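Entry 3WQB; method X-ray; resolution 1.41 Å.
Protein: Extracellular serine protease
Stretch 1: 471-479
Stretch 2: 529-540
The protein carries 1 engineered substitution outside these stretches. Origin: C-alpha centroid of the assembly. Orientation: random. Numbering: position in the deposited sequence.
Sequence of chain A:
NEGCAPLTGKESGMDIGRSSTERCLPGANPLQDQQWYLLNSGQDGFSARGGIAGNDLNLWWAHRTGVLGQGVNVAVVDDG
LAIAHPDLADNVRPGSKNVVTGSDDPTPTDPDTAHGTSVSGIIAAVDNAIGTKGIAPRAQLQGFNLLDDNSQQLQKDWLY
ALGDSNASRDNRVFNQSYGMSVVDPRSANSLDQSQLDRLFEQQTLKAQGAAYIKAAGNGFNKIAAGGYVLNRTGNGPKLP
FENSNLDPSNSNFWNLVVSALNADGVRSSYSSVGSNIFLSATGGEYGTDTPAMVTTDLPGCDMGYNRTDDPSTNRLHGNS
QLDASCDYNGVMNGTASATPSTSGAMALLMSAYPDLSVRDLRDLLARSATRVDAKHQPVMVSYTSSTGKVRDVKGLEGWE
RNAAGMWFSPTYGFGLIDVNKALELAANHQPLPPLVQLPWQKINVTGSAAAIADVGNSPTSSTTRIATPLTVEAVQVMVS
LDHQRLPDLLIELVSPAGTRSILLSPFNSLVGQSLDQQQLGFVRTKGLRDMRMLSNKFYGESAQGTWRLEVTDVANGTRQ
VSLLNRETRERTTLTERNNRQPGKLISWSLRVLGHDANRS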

ATOM      1  N   THR A 471       6.409 -24.195   6.316  1.00 13.80           N
ATOM      2  CA  THR A 471       7.182 -23.368   5.405  1.00 12.90           C
ATOM      3  C   THR A 471       6.558 -21.986   5.437  1.00 12.00           C
ATOM      4  O   THR A 471       5.362 -21.829   5.207  1.00 12.25           O
ATOM      5  CB  THR A 471       7.157 -23.946   3.993  1.00 12.96           C
ATOM      6  OG1 THR A 471       7.771 -25.241   4.025  1.00 14.97           O
ATOM      7  CG2 THR A 471       7.897 -23.031   3.007  1.00 13.84           C
ATOM      8  N   VAL A 472       7.379 -20.986   5.743  1.00 11.27           N
ATOM      9  CA  VAL A 472       6.917 -19.616   5.911  1.00 11.50           C
ATOM     10  C   VAL A 472       6.594 -18.966   4.570  1.00 11.47           C
ATOM     11  O   VAL A 472       7.315 -19.143   3.581  1.00 11.89           O
ATOM     12  CB  VAL A 472       7.984 -18.751   6.630  1.00 11.34           C
ATOM     13  CG1 VAL A 472       7.522 -17.300   6.743  1.00 13.07           C
ATOM     14  CG2 VAL A 472       8.310 -19.304   8.008  1.00 12.50           C
ATOM     15  N   GLU A 473       5.498 -18.221   4.541  1.00 11.37           N
ATOM     16  CA  GLU A 473       5.273 -17.260   3.465  1.00 12.20           C
ATOM     17  C   GLU A 473       5.500 -15.862   4.023  1.00 11.84           C
ATOM     18  O   GLU A 473       6.381 -15.136   3.549  1.00 12.75           O
ATOM     19  CB  GLU A 473       3.882 -17.429   2.847  1.00 12.72           C
ATOM     20  CG  GLU A 473       3.747 -18.742   2.071  1.00 13.63           C
ATOM     21  CD  GLU A 473       2.313 -19.187   1.854  1.00 14.70           C
ATOM     22  OE1 GLU A 473       1.448 -18.350   1.514  1.00 15.11           O
ATOM     23  OE2 GLU A 473       2.058 -20.397   2.005  1.00 15.78           O
ATOM     24  N   ALA A 474       4.733 -15.484   5.047  1.00 10.90           N
ATOM     25  CA  ALA A 474       4.905 -14.178   5.664  1.00 10.80           C
ATOM     26  C   ALA A 474       4.784 -14.321   7.163  1.00 10.77           C
ATOM     27  O   ALA A 474       4.229 -15.311   7.665  1.00 11.06           O
ATOM     28  CB  ALA A 474       3.870 -13.184   5.132  1.00 11.52           C
ATOM     29  N   VAL A 475       5.335 -13.345   7.877  1.00 10.29           N
ATOM     30  CA  VAL A 475       5.124 -13.245   9.317  1.00 11.12           C
ATOM     31  C   VAL A 475       4.536 -11.888   9.671  1.00 10.97           C
ATOM     32  O   VAL A 475       4.945 -10.852   9.120  1.00 10.83           O
ATOM     33  CB  VAL A 475       6.416 -13.515  10.162  1.00 12.06           C
ATOM     34  CG1 VAL A 475       6.915 -14.933   9.949  1.00 13.35           C
ATOM     35  CG2 VAL A 475       7.513 -12.527   9.847  1.00 13.52           C
ATOM     36  N   GLN A 476       3.579 -11.904  10.592  1.00 11.06           N
ATOM     37  CA  GLN A 476       3.037 -10.694  11.179  1.00 11.19           C
ATOM     38  C   GLN A 476       3.461 -10.621  12.627  1.00 11.60           C
ATOM     39  O   GLN A 476       3.545 -11.645  13.320  1.00 12.01           O
ATOM     40  CB  GLN A 476       1.515 -10.676  11.106  1.00 11.63           C
ATOM     41  CG  GLN A 476       0.962 -10.601   9.694  1.00 11.14           C
ATOM     42  CD  GLN A 476      -0.523 -10.853   9.656  1.00 12.55           C
ATOM     43  OE1 GLN A 476      -1.006 -11.814  10.255  1.00 13.14           O
ATOM     44  NE2 GLN A 476      -1.258 -10.009   8.934  1.00 12.68           N
ATOM     45  N   VAL A 477       3.731  -9.399  13.067  1.00 12.02           N
ATOM     46  CA  VAL A 477       4.087  -9.117  14.449  1.00 13.21           C
ATOM     47  C   VAL A 477       3.230  -7.952  14.932  1.00 13.12           C
ATOM     48  O   VAL A 477       3.015  -6.982  14.195  1.00 14.85           O
ATOM     49  CB  VAL A 477       5.603  -8.775  14.569  1.00 13.99           C
ATOM     50  CG1 VAL A 477       5.955  -8.121  15.879  1.00 16.05           C
ATOM     51  CG2 VAL A 477       6.450 -10.017  14.387  1.00 14.03           C
ATOM     52  N   MET A 478       2.722  -8.051  16.157  1.00 12.62           N
ATOM     53  CA  MET A 478       2.146  -6.885  16.828  1.00 13.23           C
ATOM     54  C   MET A 478       3.058  -6.529  17.980  1.00 12.84           C
ATOM     55  O   MET A 478       3.588  -7.423  18.639  1.00 13.06           O
ATOM     56  CB  MET A 478       0.734  -7.169  17.334  1.00 13.62           C
ATOM     57  CG  MET A 478      -0.274  -7.298  16.209  1.00 15.19           C
ATOM     58  SD  MET A 478      -1.945  -7.504  16.831  1.00 19.35           S
ATOM     59  CE  MET A 478      -1.853  -9.094  17.656  1.00 19.78           C
ATOM     60  N   VAL A 479       3.273  -5.232  18.193  1.00 12.18           N
ATOM     61  CA  VAL A 479       4.157  -4.757  19.274  1.00 12.28           C
ATOM     62  C   VAL A 479       3.447  -3.727  20.144  1.00 12.02           C
ATOM     63  O   VAL A 479       2.741  -2.841  19.640  1.00 12.12           O
ATOM     64  CB  VAL A 479       5.497  -4.162  18.735  1.00 12.40           C
ATOM     65  CG1 VAL A 479       6.375  -3.663  19.893  1.00 13.79           C
ATOM     66  CG2 VAL A 479       6.259  -5.191  17.932  1.00 14.02           C
ATOM     67  N   ARG A 529       0.736   0.401  20.601  1.00 14.70           N
ATOM     68  CA  ARG A 529      -0.309  -0.450  21.165  1.00 14.69           C
ATOM     69  C   ARG A 529      -0.817  -1.368  20.058  1.00 14.70           C
ATOM     70  O   ARG A 529      -1.562  -0.928  19.172  1.00 14.85           O
ATOM     71  CB  ARG A 529      -1.461   0.389  21.746  1.00 14.45           C
ATOM     72  CG  ARG A 529      -1.122   1.194  23.016  1.00 15.59           C
ATOM     73  CD  ARG A 529      -0.674   0.282  24.156  1.00 15.40           C
ATOM     74  NE  ARG A 529      -0.411   0.997  25.407  1.00 17.28           N
ATOM     75  CZ  ARG A 529       0.761   1.535  25.738  1.00 17.21           C
ATOM     76  NH1 ARG A 529       1.801   1.463  24.913  1.00 15.96           N
ATOM     77  NH2 ARG A 529       0.897   2.146  26.902  1.00 18.63           N
ATOM     78  N   ASP A 530      -0.380  -2.626  20.088  1.00 14.88           N
ATOM     79  CA  ASP A 530      -0.706  -3.609  19.039  1.00 14.92           C
ATOM     80  C   ASP A 530      -0.436  -3.053  17.636  1.00 14.22           C
ATOM     81  O   ASP A 530      -1.247  -3.208  16.717  1.00 14.65           O
ATOM     82  CB  ASP A 530      -2.163  -4.088  19.137  1.00 15.63           C
ATOM     83  CG  ASP A 530      -2.446  -4.930  20.372  1.00 18.28           C
ATOM     84  OD1 ASP A 530      -1.513  -5.538  20.932  1.00 20.05           O
ATOM     85  OD2 ASP A 530      -3.634  -4.989  20.762  1.00 22.22           O
ATOM     86  N   MET A 531       0.697  -2.378  17.475  1.00 12.81           N
ATOM     87  CA  MET A 531       1.070  -1.913  16.148  1.00 12.58           C
ATOM     88  C   MET A 531       1.519  -3.112  15.325  1.00 11.83           C
ATOM     89  O   MET A 531       2.393  -3.861  15.747  1.00 11.63           O
ATOM     90  CB  MET A 531       2.175  -0.868  16.192  1.00 13.13           C
ATOM     91  CG  MET A 531       2.451  -0.333  14.800  1.00 14.96           C
ATOM     92  SD  MET A 531       3.805   0.814  14.699  1.00 21.92           S
ATOM     93  CE  MET A 531       4.426   0.433  13.067  1.00 19.78           C
ATOM     94  N   ARG A 532       0.912  -3.285  14.156  1.00 11.67           N
ATOM     95  CA  ARG A 532       1.178  -4.457  13.331  1.00 11.71           C
ATOM     96  C   ARG A 532       2.218  -4.168  12.254  1.00 11.39           C
ATOM     97  O   ARG A 532       2.234  -3.077  11.650  1.00 11.56           O
ATOM     98  CB  ARG A 532      -0.110  -5.003  12.703  1.00 11.74           C
ATOM     99  CG  ARG A 532       0.044  -6.403  12.119  1.00 11.76           C
ATOM    100  CD  ARG A 532      -1.253  -6.941  11.570  1.00 11.96           C
ATOM    101  NE  ARG A 532      -1.783  -6.040  10.551  1.00 11.81           N
ATOM    102  CZ  ARG A 532      -3.019  -6.080  10.073  1.00 12.77           C
ATOM    103  NH1 ARG A 532      -3.879  -6.984  10.524  1.00 15.23           N
ATOM    104  NH2 ARG A 532      -3.396  -5.203   9.147  1.00 14.32           N
ATOM    105  N   MET A 533       3.101  -5.147  12.044  1.00 10.51           N
ATOM    106  CA  MET A 533       4.096  -5.090  10.979  1.00 10.92           C
ATOM    107  C   MET A 533       4.160  -6.453  10.300  1.00 10.24           C
ATOM    108  O   MET A 533       3.856  -7.480  10.921  1.00 10.95           O
ATOM    109  CB  MET A 533       5.467  -4.716  11.540  1.00 11.75           C
ATOM    110  CG  MET A 533       5.523  -3.319  12.132  1.00 14.47           C
ATOM    111  SD  MET A 533       6.780  -3.111  13.414  1.00 16.47           S
ATOM    112  CE  MET A 533       5.988  -3.938  14.779  1.00 20.50           C
ATOM    113  N   LEU A 534       4.533  -6.466   9.024  1.00  9.24           N
ATOM    114  CA  LEU A 534       4.689  -7.717   8.289  1.00  9.39           C
ATOM    115  C   LEU A 534       6.081  -7.781   7.666  1.00  9.07           C
ATOM    116  O   LEU A 534       6.638  -6.754   7.272  1.00  9.04           O
ATOM    117  CB  LEU A 534       3.593  -7.846   7.224  1.00  9.46           C
ATOM    118  CG  LEU A 534       3.649  -9.109   6.356  1.00  9.26           C
ATOM    119  CD1 LEU A 534       2.263  -9.625   6.060  1.00 11.32           C
ATOM    120  CD2 LEU A 534       4.420  -8.895   5.049  1.00  9.81           C
ATOM    121  N   SER A 535       6.644  -8.983   7.595  1.00  8.62           N
ATOM    122  CA  SER A 535       7.859  -9.193   6.822  1.00  9.15           C
ATOM    123  C   SER A 535       7.706 -10.317   5.815  1.00  9.22           C
ATOM    124  O   SER A 535       7.160 -11.389   6.123  1.00  9.38           O
ATOM    125  CB  SER A 535       9.055  -9.485   7.717  1.00  9.38           C
ATOM    126  OG  SER A 535      10.180  -9.785   6.915  1.00 10.01           O
ATOM    127  N   ASN A 536       8.225 -10.066   4.615  1.00  9.21           N
ATOM    128  CA  ASN A 536       8.317 -11.059   3.554  1.00  9.29           C
ATOM    129  C   ASN A 536       9.687 -11.736   3.486  1.00  9.40           C
ATOM    130  O   ASN A 536       9.898 -12.652   2.677  1.00  9.70           O
ATOM    131  CB  ASN A 536       8.001 -10.406   2.211  1.00  9.37           C
ATOM    132  CG  ASN A 536       6.551 -10.002   2.090  1.00  8.92           C
ATOM    133  OD1 ASN A 536       5.658 -10.790   2.414  1.00 10.33           O
ATOM    134  ND2 ASN A 536       6.300  -8.784   1.599  1.00  9.96           N
ATOM    135  N   LYS A 537      10.627 -11.265   4.310  1.00  9.34           N
ATOM    136  CA  LYS A 537      12.021 -11.705   4.229  1.00  9.68           C
ATOM    137  C   LYS A 537      12.239 -13.205   4.396  1.00  9.75           C
ATOM    138  O   LYS A 537      13.236 -13.745   3.902  1.00  9.63           O
ATOM    139  CB  LYS A 537      12.850 -10.926   5.253  1.00  9.87           C
ATOM    140  CG  LYS A 537      14.289 -11.375   5.425  1.00  9.97           C
ATOM    141  CD  LYS A 537      15.125 -11.122   4.170  1.00 10.12           C
ATOM    142  CE  LYS A 537      16.572 -11.551   4.374  1.00 11.50           C
ATOM    143  NZ  LYS A 537      17.285 -10.715   5.378  1.00 13.67           N
ATOM    144  N   PHE A 538      11.315 -13.863   5.090  1.00  9.88           N
ATOM    145  CA  PHE A 538      11.511 -15.251   5.508  1.00 10.28           C
ATOM    146  C   PHE A 538      10.858 -16.268   4.574  1.00 10.31           C
ATOM    147  O   PHE A 538      10.783 -17.453   4.882  1.00 10.62           O
ATOM    148  CB  PHE A 538      11.025 -15.427   6.950  1.00 10.38           C
ATOM    149  CG  PHE A 538      11.577 -14.402   7.886  1.00  9.99           C
ATOM    150  CD1 PHE A 538      12.891 -14.475   8.318  1.00 10.98           C
ATOM    151  CD2 PHE A 538      10.780 -13.349   8.338  1.00 10.28           C
ATOM    152  CE1 PHE A 538      13.412 -13.516   9.183  1.00 11.03           C
ATOM    153  CE2 PHE A 538      11.294 -12.380   9.207  1.00 11.60           C
ATOM    154  CZ  PHE A 538      12.610 -12.474   9.630  1.00 11.44           C
ATOM    155  N   TYR A 539      10.401 -15.799   3.417  1.00  9.66           N
ATOM    156  CA  TYR A 539       9.691 -16.637   2.465  1.00 10.39           C
ATOM    157  C   TYR A 539      10.469 -17.902   2.132  1.00 10.79           C
ATOM    158  O   TYR A 539      11.598 -17.844   1.634  1.00 11.47           O
ATOM    159  CB  TYR A 539       9.428 -15.831   1.192  1.00 10.59           C
ATOM    160  CG  TYR A 539       8.438 -16.462   0.245  1.00 10.48           C
ATOM    161  CD1 TYR A 539       7.093 -16.110   0.290  1.00 11.74           C
ATOM    162  CD2 TYR A 539       8.844 -17.420  -0.696  1.00 12.36           C
ATOM    163  CE1 TYR A 539       6.176 -16.687  -0.579  1.00 12.10           C
ATOM    164  CE2 TYR A 539       7.925 -18.004  -1.573  1.00 12.24           C
ATOM    165  CZ  TYR A 539       6.597 -17.624  -1.512  1.00 11.51           C
ATOM    166  OH  TYR A 539       5.680 -18.188  -2.365  1.00 13.86           O
ATOM    167  N   GLY A 540       9.838 -19.049   2.389  1.00 11.17           N
ATOM    168  CA  GLY A 540      10.429 -20.336   2.060  1.00 11.46           C
ATOM    169  C   GLY A 540      11.152 -21.026   3.205  1.00 11.96           C
ATOM    170  O   GLY A 540      11.446 -22.213   3.119  1.00 12.88           O
TER
HETATM  171  O   HOH W   1       8.399 -13.861   5.529  1.00 10.59           O
HETATM  172  O   HOH W   2       5.567 -13.308   1.538  1.00 16.15           O

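V475 to V479 pair antiparallel with M531 to S535, and paired backbone hydrogen bonds join V475 to S535, V477 to M533 and V479 to M531; the shortest runs from M533 N to V477 O (2.8 Å). In these extended strands, side chains alternate between two faces, and the two stretches together bury 929 Å².

On the face carrying V475, V477 and V479, M533 adopts an m, t, m conformation that brings its flexible thioether end back over the neighboring strand. Its CE lies 3.4 Å from V479 CG2 and 4.3 Å from V477 CG1, both valines being t. V475 is instead m, and its CG2 meets F538 CD2 obliquely at 3.7 Å. All four strand residues are buried, and their apolar side chains suit that setting. S535, also on this face, is t, and its OG accepts a hydrogen bond from K537 N (3.0 Å), steadying the type I turn from N536 to Y539.

On the other face, Q476 and R532 extend through t chi2 angles, so that Q476 NE2 lies over one face of the R532 guanidinium, 4.0 Å from R532 CD. Nearby, L534 CD1 packs 4.0 Å from A474 CB.

Where the chain turns at E473, water 1 links E473 O, S535 O and F538 N. Beyond it, G540 N donates to V472 O (2.8 Å); the positive phi of G540 (97°) suits glycine, since a CB would jam against the preceding carbonyl.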